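Local coordinates for protein Agap007691-pb (Anopheles gambiae, PDB 5C98) that is of uncertain function but belongs to the serpin family, whose members typically inhibit serine proteases, at residues E73-H76 against A77-Q81. Sequence-based numbering, arbitrary orientation.
Sequences EDVH and AAIEQ
The N-cap of helix 75-89 is formed by Asp74, whose side chain reaches forward to the open amide of Ala77. Asp74 OD1 accepts from Ala77 N at 3.2 Å, with an N-H...O angle of 161°. The amide comes at the oxygen from above the carboxylate plane, nearly at right angles to it, and OD2 rests against the methyl of Ala77, 3.5 Å from its CB. With CG anti to the backbone N (chi1 175°), the carboxylate swings forward alongside its own carbonyl carbon and toward the first turn. A negative group here probably interacts well with the positive end of the helix dipole. The backbone oxygen of the cap serves the helix too: Ala78 N donates to Asp74 O at 3.0 Å, the first of the regular i to i+4 bonds. Ile79 N to Val75 O (2.9 Å) and Glu80 N to His76 O (3.1 Å) continue the series.

Along one flank Val75 CG1 lies 4.2 Å from Ile79 CD1, a small apolar pair one turn apart; both side chains touch Pro55, and Val75 also reaches Gln62 of helix 59-69. On the solvent side, the Glu80 carboxylate comes up beside the His76 ring with the two planes 48° apart, and OE2 approaches CE1 to 3.3 Å. Further along, Gln81 OE1 accepts from Arg47, tying the helix to helix 43-51. Altogether this is a classic Asp N-cap, opening a surface helix of the serpin fold.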
loop_
_atom_site.group_PDB
_atom_site.type_symbol
_atom_site.label_atom_id
_atom_site.label_comp_id
_atom_site.label_asym_id
_atom_site.label_seq_id
_atom_site.Cartn_x
_atom_site.Cartn_y
_atom_site.Cartn_z
ATOM N N GLU A 73 -1.719 -23.560 8.055
ATOM C CA GLU A 73 -1.097 -24.197 9.210
ATOM C C GLU A 73 0.128 -25.005 8.815
ATOM O O GLU A 73 1.009 -25.240 9.646
ATOM C CB GLU A 73 -2.099 -25.100 9.913
ATOM C CG GLU A 73 -3.165 -24.331 10.650
ATOM C CD GLU A 73 -3.937 -25.221 11.615
ATOM O OE1 GLU A 73 -4.556 -26.204 11.154
ATOM O OE2 GLU A 73 -3.901 -24.950 12.836
ATOM N N ASP A 74 0.177 -25.476 7.572
ATOM C CA ASP A 74 1.348 -26.157 7.023
ATOM C C ASP A 74 2.348 -25.052 6.712
ATOM O O ASP A 74 2.193 -24.333 5.727
ATOM C CB ASP A 74 0.920 -26.876 5.754
ATOM C CG ASP A 74 2.048 -27.523 5.015
ATOM O OD1 ASP A 74 3.213 -27.326 5.373
ATOM O OD2 ASP A 74 1.738 -28.272 4.049
ATOM N N VAL A 75 3.368 -24.913 7.563
ATOM C CA VAL A 75 4.319 -23.813 7.431
ATOM C C VAL A 75 5.096 -23.926 6.130
ATOM O O VAL A 75 5.395 -22.910 5.484
ATOM C CB VAL A 75 5.245 -23.762 8.658
ATOM C CG1 VAL A 75 6.395 -22.811 8.427
ATOM C CG2 VAL A 75 4.449 -23.317 9.871
ATOM N N HIS A 76 5.417 -25.153 5.711
ATOM C CA HIS A 76 6.104 -25.339 4.438
ATOM C C HIS A 76 5.271 -24.790 3.284
ATOM O O HIS A 76 5.789 -24.088 2.408
ATOM C CB HIS A 76 6.422 -26.824 4.268
ATOM C CG HIS A 76 7.049 -27.171 2.954
ATOM N ND1 HIS A 76 6.324 -27.678 1.897
ATOM C CD2 HIS A 76 8.333 -27.093 2.530
ATOM C CE1 HIS A 76 7.134 -27.891 0.875
ATOM N NE2 HIS A 76 8.358 -27.545 1.233
ATOM N N ALA A 77 3.962 -25.046 3.305
ATOM C CA ALA A 77 3.072 -24.512 2.281
ATOM C C ALA A 77 2.953 -22.993 2.379
ATOM O O ALA A 77 2.826 -22.312 1.355
ATOM C CB ALA A 77 1.692 -25.148 2.409
ATOM N N ALA A 78 2.964 -22.441 3.593
ATOM C CA ALA A 78 2.908 -20.990 3.758
ATOM C C ALA A 78 4.129 -20.323 3.146
ATOM O O ALA A 78 4.017 -19.249 2.536
ATOM C CB ALA A 78 2.799 -20.655 5.241
ATOM N N ILE A 79 5.304 -20.933 3.310
ATOM C CA ILE A 79 6.516 -20.373 2.709
ATOM C C ILE A 79 6.376 -20.366 1.196
ATOM O O ILE A 79 6.634 -19.357 0.534
ATOM C CB ILE A 79 7.749 -21.176 3.169
ATOM C CG1 ILE A 79 8.029 -20.893 4.644
ATOM C CG2 ILE A 79 8.974 -20.843 2.321
ATOM C CD1 ILE A 79 9.008 -21.876 5.263
ATOM N N GLU A 80 5.986 -21.510 0.622
ATOM C CA GLU A 80 5.836 -21.585 -0.831
ATOM C C GLU A 80 4.790 -20.595 -1.329
ATOM O O GLU A 80 4.957 -19.984 -2.397
ATOM C CB GLU A 80 5.463 -23.004 -1.245
ATOM C CG GLU A 80 6.597 -24.006 -1.035
ATOM C CD GLU A 80 6.375 -25.340 -1.740
ATOM O OE1 GLU A 80 5.224 -25.645 -2.116
ATOM O OE2 GLU A 80 7.363 -26.080 -1.923
ATOM N N GLN A 81 3.703 -20.431 -0.576
ATOM C CA GLN A 81 2.668 -19.473 -0.960
ATOM C C GLN A 81 3.222 -18.048 -0.944
ATOM O O GLN A 81 2.992 -17.265 -1.874
ATOM C CB GLN A 81 1.469 -19.612 -0.022
ATOM C CG GLN A 81 0.348 -18.582 -0.225
ATOM C CD GLN A 81 -0.670 -18.575 0.923
ATOM O OE1 GLN A 81 -0.507 -17.875 1.911
ATOM N NE2 GLN A 81 -1.704 -19.386 0.792
#